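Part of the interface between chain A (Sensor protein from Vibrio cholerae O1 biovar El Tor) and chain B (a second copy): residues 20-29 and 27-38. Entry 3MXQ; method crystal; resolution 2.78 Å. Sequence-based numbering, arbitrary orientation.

Chain A, residues 20-29: SRLLLSELLD
Chain B (27-38) LLDQLSFALCIV

Not one hydrogen bond passes between these two stretches of a sensor protein's two copies, although 481 Å² is buried between them; the contact illustrates how a helix can pack on another chain through mainly apolar contacts. Chain A is helical throughout 20-29, its i to i+4 ladder typified by S25(A) N to R21(A) O at 2.8 Å. Chain B changes form: helix through L31(B), then S32(B) leaves helical geometry (phi/psi -55/134), F33(B) is extended (-151/168), and a strand runs through 34-38. S32(B) OG donates to D29(B) O at 2.6 Å, satisfying the hydroxyl where the helix gives way. The chain A helix and the strand run at 127° between their N-to-C directions, axes 9.7 Å apart at closest approach. S25(A) CA lies 7.4 Å from L35(B) CA, and L28(A) CA 6.6 Å from L28(B) CA.

L28(A), an m,t rotamer with 95 Å² covered, is the largest contributor. Its CD2 meets CD2 of L28(B), its own counterpart and also m,t, at 3.5 Å, and lies 3.9 Å from L31(B) CD1; its CD1 rests 3.6 Å from L31(B) O. Such methyls can make no hydrogen bonds and pack in van der Waals contact, out of water. F33(B), chi1 p and chi2 -80°, brings CE1 4.0 Å from L24(A) CD2 (t,p), and CZ 4.0 Å from S25(A) CB. R21(A) O sits at the edge of the F33(B) ring, 3.7 Å from F33(B) CZ, its partial negative charge suiting the slightly positive C-H rim.

Along the strand, L35(B) and I37(B) point toward the helix and A34(B) away. L35(B) (t,t) places CD1 4.0 Å from S25(A) CB. I37(B) (m,t) sets its CD1 3.7 Å from L22(A) CD1, whose chi angles, -92° and 139°, lie between wells. R21(A) NE and NH2 and S25(A) OG hydrogen-bond elsewhere in the structure.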

ATOM      1  N   SER A  20      -9.275   1.552 -13.272  1.00 46.87           N
ATOM      2  CA  SER A  20      -8.938   0.967 -11.987  1.00 45.04           C
ATOM      3  C   SER A  20      -7.475   0.513 -11.958  1.00 43.75           C
ATOM      4  O   SER A  20      -6.730   0.869 -11.051  1.00 43.71           O
ATOM      5  CB  SER A  20      -9.893  -0.192 -11.686  1.00 44.98           C
ATOM      6  OG  SER A  20      -9.817  -0.605 -10.340  1.00 44.70           O
ATOM      7  N   ARG A  21      -7.059  -0.249 -12.962  1.00 42.35           N
ATOM      8  CA  ARG A  21      -5.671  -0.683 -13.067  1.00 41.12           C
ATOM      9  C   ARG A  21      -4.698   0.490 -13.229  1.00 40.02           C
ATOM     10  O   ARG A  21      -3.660   0.532 -12.578  1.00 39.56           O
ATOM     11  CB  ARG A  21      -5.507  -1.667 -14.219  1.00 41.20           C
ATOM     12  CG  ARG A  21      -6.431  -2.865 -14.168  1.00 42.87           C
ATOM     13  CD  ARG A  21      -6.092  -3.822 -13.041  1.00 45.59           C
ATOM     14  NE  ARG A  21      -6.870  -5.057 -13.157  1.00 49.17           N
ATOM     15  CZ  ARG A  21      -8.116  -5.228 -12.706  1.00 50.27           C
ATOM     16  NH1 ARG A  21      -8.761  -4.241 -12.089  1.00 51.18           N
ATOM     17  NH2 ARG A  21      -8.723  -6.398 -12.871  1.00 50.36           N
ATOM     18  N   LEU A  22      -5.052   1.431 -14.099  1.00 38.96           N
ATOM     19  CA  LEU A  22      -4.297   2.668 -14.281  1.00 38.29           C
ATOM     20  C   LEU A  22      -4.094   3.447 -12.971  1.00 37.54           C
ATOM     21  O   LEU A  22      -2.983   3.897 -12.661  1.00 37.16           O
ATOM     22  CB  LEU A  22      -5.007   3.545 -15.306  1.00 38.52           C
ATOM     23  CG  LEU A  22      -4.525   3.350 -16.745  1.00 39.64           C
ATOM     24  CD1 LEU A  22      -5.690   3.340 -17.756  1.00 40.17           C
ATOM     25  CD2 LEU A  22      -3.497   4.425 -17.085  1.00 40.65           C
ATOM     26  N   LEU A  23      -5.183   3.592 -12.212  1.00 36.60           N
ATOM     27  CA  LEU A  23      -5.171   4.307 -10.959  1.00 35.33           C
ATOM     28  C   LEU A  23      -4.164   3.646 -10.070  1.00 34.78           C
ATOM     29  O   LEU A  23      -3.203   4.290  -9.624  1.00 35.24           O
ATOM     30  CB  LEU A  23      -6.544   4.249 -10.292  1.00 35.44           C
ATOM     31  CG  LEU A  23      -6.649   4.719  -8.832  1.00 36.00           C
ATOM     32  CD1 LEU A  23      -6.038   6.141  -8.606  1.00 36.05           C
ATOM     33  CD2 LEU A  23      -8.094   4.660  -8.371  1.00 36.41           C
ATOM     34  N   LEU A  24      -4.383   2.355  -9.825  1.00 33.71           N
ATOM     35  CA  LEU A  24      -3.536   1.577  -8.937  1.00 32.77           C
ATOM     36  C   LEU A  24      -2.094   1.707  -9.377  1.00 32.39           C
ATOM     37  O   LEU A  24      -1.214   2.008  -8.579  1.00 32.53           O
ATOM     38  CB  LEU A  24      -3.946   0.109  -8.969  1.00 32.70           C
ATOM     39  CG  LEU A  24      -3.182  -0.793  -8.002  1.00 32.79           C
ATOM     40  CD1 LEU A  24      -3.224  -0.204  -6.590  1.00 33.15           C
ATOM     41  CD2 LEU A  24      -3.722  -2.215  -8.023  1.00 32.18           C
ATOM     42  N   SER A  25      -1.867   1.507 -10.668  1.00 31.93           N
ATOM     43  CA  SER A  25      -0.541   1.520 -11.195  1.00 31.31           C
ATOM     44  C   SER A  25       0.117   2.848 -10.913  1.00 31.42           C
ATOM     45  O   SER A  25       1.304   2.872 -10.594  1.00 31.90           O
ATOM     46  CB  SER A  25      -0.565   1.266 -12.683  1.00 31.33           C
ATOM     47  OG  SER A  25       0.669   1.659 -13.242  1.00 32.39           O
ATOM     48  N   GLU A  26      -0.631   3.950 -11.039  1.00 31.04           N
ATOM     49  CA  GLU A  26      -0.030   5.282 -10.865  1.00 30.66           C
ATOM     50  C   GLU A  26       0.161   5.600  -9.383  1.00 30.78           C
ATOM     51  O   GLU A  26       1.039   6.410  -9.020  1.00 31.01           O
ATOM     52  CB  GLU A  26      -0.829   6.380 -11.580  1.00 30.12           C
ATOM     53  N   LEU A  27      -0.646   4.967  -8.524  1.00 30.55           N
ATOM     54  CA  LEU A  27      -0.433   5.096  -7.087  1.00 30.64           C
ATOM     55  C   LEU A  27       0.876   4.433  -6.679  1.00 31.09           C
ATOM     56  O   LEU A  27       1.693   5.058  -6.005  1.00 30.99           O
ATOM     57  CB  LEU A  27      -1.585   4.511  -6.280  1.00 30.52           C
ATOM     58  CG  LEU A  27      -2.726   5.438  -5.898  1.00 30.30           C
ATOM     59  CD1 LEU A  27      -3.872   4.646  -5.323  1.00 30.71           C
ATOM     60  CD2 LEU A  27      -2.246   6.424  -4.882  1.00 30.97           C
ATOM     61  N   LEU A  28       1.081   3.182  -7.091  1.00 31.73           N
ATOM     62  CA  LEU A  28       2.305   2.468  -6.739  1.00 33.11           C
ATOM     63  C   LEU A  28       3.556   3.142  -7.321  1.00 34.45           C
ATOM     64  O   LEU A  28       4.613   3.136  -6.683  1.00 34.81           O
ATOM     65  CB  LEU A  28       2.246   1.013  -7.185  1.00 32.93           C
ATOM     66  CG  LEU A  28       1.037   0.150  -6.812  1.00 33.68           C
ATOM     67  CD1 LEU A  28       1.055  -1.193  -7.587  1.00 33.07           C
ATOM     68  CD2 LEU A  28       0.963  -0.075  -5.296  1.00 33.98           C
ATOM     69  N   ASP A  29       3.451   3.719  -8.519  1.00 35.72           N
ATOM     70  CA  ASP A  29       4.583   4.455  -9.078  1.00 37.36           C
ATOM     71  C   ASP A  29       4.987   5.597  -8.129  1.00 37.25           C
ATOM     72  O   ASP A  29       6.167   5.843  -7.905  1.00 37.45           O
ATOM     73  CB  ASP A  29       4.288   4.996 -10.492  1.00 38.22           C
ATOM     74  CG  ASP A  29       4.355   3.899 -11.596  1.00 42.06           C
ATOM     75  OD1 ASP A  29       4.172   2.687 -11.270  1.00 46.77           O
ATOM     76  OD2 ASP A  29       4.566   4.248 -12.803  1.00 44.13           O
TER
ATOM     77  N   LEU B  27       4.321  -4.447   1.043  1.00 31.69           N
ATOM     78  CA  LEU B  27       3.059  -4.276   0.331  1.00 31.82           C
ATOM     79  C   LEU B  27       3.241  -3.885  -1.142  1.00 32.60           C
ATOM     80  O   LEU B  27       2.591  -4.455  -2.034  1.00 32.39           O
ATOM     81  CB  LEU B  27       2.187  -3.245   1.046  1.00 31.48           C
ATOM     82  CG  LEU B  27       0.829  -2.949   0.401  1.00 30.74           C
ATOM     83  CD1 LEU B  27      -0.110  -4.140   0.497  1.00 28.91           C
ATOM     84  CD2 LEU B  27       0.194  -1.703   0.988  1.00 30.37           C
ATOM     85  N   LEU B  28       4.110  -2.910  -1.399  1.00 33.27           N
ATOM     86  CA  LEU B  28       4.314  -2.447  -2.771  1.00 34.28           C
ATOM     87  C   LEU B  28       4.887  -3.541  -3.659  1.00 35.52           C
ATOM     88  O   LEU B  28       4.464  -3.700  -4.797  1.00 35.43           O
ATOM     89  CB  LEU B  28       5.162  -1.185  -2.810  1.00 33.86           C
ATOM     90  CG  LEU B  28       4.550  -0.021  -2.021  1.00 33.52           C
ATOM     91  CD1 LEU B  28       5.497   1.189  -1.929  1.00 32.57           C
ATOM     92  CD2 LEU B  28       3.210   0.374  -2.604  1.00 32.51           C
ATOM     93  N   ASP B  29       5.824  -4.306  -3.111  1.00 37.39           N
ATOM     94  CA  ASP B  29       6.403  -5.470  -3.773  1.00 39.22           C
ATOM     95  C   ASP B  29       5.294  -6.441  -4.163  1.00 39.88           C
ATOM     96  O   ASP B  29       5.269  -6.956  -5.274  1.00 40.01           O
ATOM     97  CB  ASP B  29       7.363  -6.155  -2.807  1.00 39.75           C
ATOM     98  CG  ASP B  29       8.531  -6.829  -3.507  1.00 41.84           C
ATOM     99  OD1 ASP B  29       8.311  -7.563  -4.508  1.00 42.74           O
ATOM    100  OD2 ASP B  29       9.686  -6.623  -3.031  1.00 44.49           O
ATOM    101  N   GLN B  30       4.372  -6.673  -3.235  1.00 40.55           N
ATOM    102  CA  GLN B  30       3.247  -7.577  -3.443  1.00 40.99           C
ATOM    103  C   GLN B  30       2.309  -7.108  -4.561  1.00 40.33           C
ATOM    104  O   GLN B  30       1.984  -7.869  -5.459  1.00 40.22           O
ATOM    105  CB  GLN B  30       2.475  -7.750  -2.134  1.00 41.47           C
ATOM    106  CG  GLN B  30       2.060  -9.177  -1.838  1.00 43.95           C
ATOM    107  CD  GLN B  30       3.246 -10.085  -1.546  1.00 46.01           C
ATOM    108  OE1 GLN B  30       4.095  -9.769  -0.714  1.00 47.46           O
ATOM    109  NE2 GLN B  30       3.305 -11.221  -2.234  1.00 46.67           N
ATOM    110  N   LEU B  31       1.898  -5.848  -4.507  1.00 39.73           N
ATOM    111  CA  LEU B  31       0.948  -5.292  -5.469  1.00 39.04           C
ATOM    112  C   LEU B  31       1.539  -4.951  -6.832  1.00 38.57           C
ATOM    113  O   LEU B  31       0.812  -4.811  -7.810  1.00 38.44           O
ATOM    114  CB  LEU B  31       0.314  -4.029  -4.896  1.00 39.21           C
ATOM    115  CG  LEU B  31      -0.465  -4.202  -3.600  1.00 39.37           C
ATOM    116  CD1 LEU B  31      -0.604  -2.846  -2.964  1.00 40.53           C
ATOM    117  CD2 LEU B  31      -1.823  -4.847  -3.834  1.00 38.69           C
ATOM    118  N   SER B  32       2.853  -4.798  -6.889  1.00 37.82           N
ATOM    119  CA  SER B  32       3.533  -4.377  -8.102  1.00 37.31           C
ATOM    120  C   SER B  32       3.192  -5.286  -9.276  1.00 36.19           C
ATOM    121  O   SER B  32       3.202  -6.513  -9.151  1.00 36.40           O
ATOM    122  CB  SER B  32       5.022  -4.440  -7.871  1.00 37.54           C
ATOM    123  OG  SER B  32       5.353  -5.784  -7.567  1.00 38.67           O
ATOM    124  N   PHE B  33       2.888  -4.670 -10.412  1.00 34.96           N
ATOM    125  CA  PHE B  33       2.584  -5.395 -11.641  1.00 33.31           C
ATOM    126  C   PHE B  33       2.981  -4.566 -12.853  1.00 33.05           C
ATOM    127  O   PHE B  33       3.297  -3.390 -12.712  1.00 33.35           O
ATOM    128  CB  PHE B  33       1.112  -5.783 -11.688  1.00 32.77           C
ATOM    129  CG  PHE B  33       0.164  -4.630 -11.888  1.00 31.47           C
ATOM    130  CD1 PHE B  33      -0.190  -3.807 -10.828  1.00 29.91           C
ATOM    131  CD2 PHE B  33      -0.418  -4.402 -13.136  1.00 30.96           C
ATOM    132  CE1 PHE B  33      -1.097  -2.766 -11.006  1.00 29.66           C
ATOM    133  CE2 PHE B  33      -1.321  -3.358 -13.329  1.00 29.97           C
ATOM    134  CZ  PHE B  33      -1.662  -2.538 -12.261  1.00 29.60           C
ATOM    135  N   ALA B  34       2.987  -5.184 -14.027  1.00 32.46           N
ATOM    136  CA  ALA B  34       3.391  -4.514 -15.262  1.00 32.67           C
ATOM    137  C   ALA B  34       2.168  -4.123 -16.074  1.00 32.93           C
ATOM    138  O   ALA B  34       1.264  -4.927 -16.288  1.00 33.18           O
ATOM    139  CB  ALA B  34       4.323  -5.398 -16.093  1.00 32.17           C
ATOM    140  N   LEU B  35       2.146  -2.882 -16.527  1.00 33.82           N
ATOM    141  CA  LEU B  35       1.011  -2.375 -17.249  1.00 34.64           C
ATOM    142  C   LEU B  35       1.499  -1.607 -18.444  1.00 36.06           C
ATOM    143  O   LEU B  35       2.353  -0.726 -18.327  1.00 35.77           O
ATOM    144  CB  LEU B  35       0.159  -1.465 -16.355  1.00 34.40           C
ATOM    145  CG  LEU B  35      -0.994  -0.696 -17.014  1.00 34.93           C
ATOM    146  CD1 LEU B  35      -2.076  -0.375 -16.004  1.00 35.77           C
ATOM    147  CD2 LEU B  35      -0.514   0.593 -17.698  1.00 35.33           C
ATOM    148  N   CYS B  36       0.950  -1.941 -19.603  1.00 38.31           N
ATOM    149  CA  CYS B  36       1.029  -1.014 -20.713  1.00 41.07           C
ATOM    150  C   CYS B  36      -0.288  -0.996 -21.465  1.00 41.77           C
ATOM    151  O   CYS B  36      -1.145  -1.850 -21.263  1.00 42.09           O
ATOM    152  CB  CYS B  36       2.177  -1.363 -21.645  1.00 41.41           C
ATOM    153  SG  CYS B  36       1.739  -2.751 -22.633  1.00 47.31           S
ATOM    154  N   ILE B  37      -0.434  -0.005 -22.328  1.00 43.66           N
ATOM    155  CA  ILE B  37      -1.637   0.163 -23.105  1.00 45.66           C
ATOM    156  C   ILE B  37      -1.228   0.244 -24.559  1.00 47.68           C
ATOM    157  O   ILE B  37      -0.392   1.074 -24.931  1.00 47.83           O
ATOM    158  CB  ILE B  37      -2.388   1.437 -22.676  1.00 45.54           C
ATOM    159  CG1 ILE B  37      -3.077   1.201 -21.329  1.00 45.32           C
ATOM    160  CG2 ILE B  37      -3.396   1.868 -23.746  1.00 45.56           C
ATOM    161  CD1 ILE B  37      -3.744   2.427 -20.750  1.00 45.25           C
ATOM    162  N   VAL B  38      -1.799  -0.644 -25.364  1.00 50.43           N
ATOM    163  CA  VAL B  38      -1.530  -0.681 -26.794  1.00 53.75           C
ATOM    164  C   VAL B  38      -2.797  -0.336 -27.575  1.00 56.55           C
ATOM    165  O   VAL B  38      -3.912  -0.475 -27.055  1.00 56.98           O
ATOM    166  CB  VAL B  38      -0.966  -2.064 -27.256  1.00 53.42           C
ATOM    167  CG1 VAL B  38       0.028  -2.607 -26.240  1.00 53.44           C
ATOM    168  CG2 VAL B  38      -2.083  -3.074 -27.504  1.00 52.74           C
TER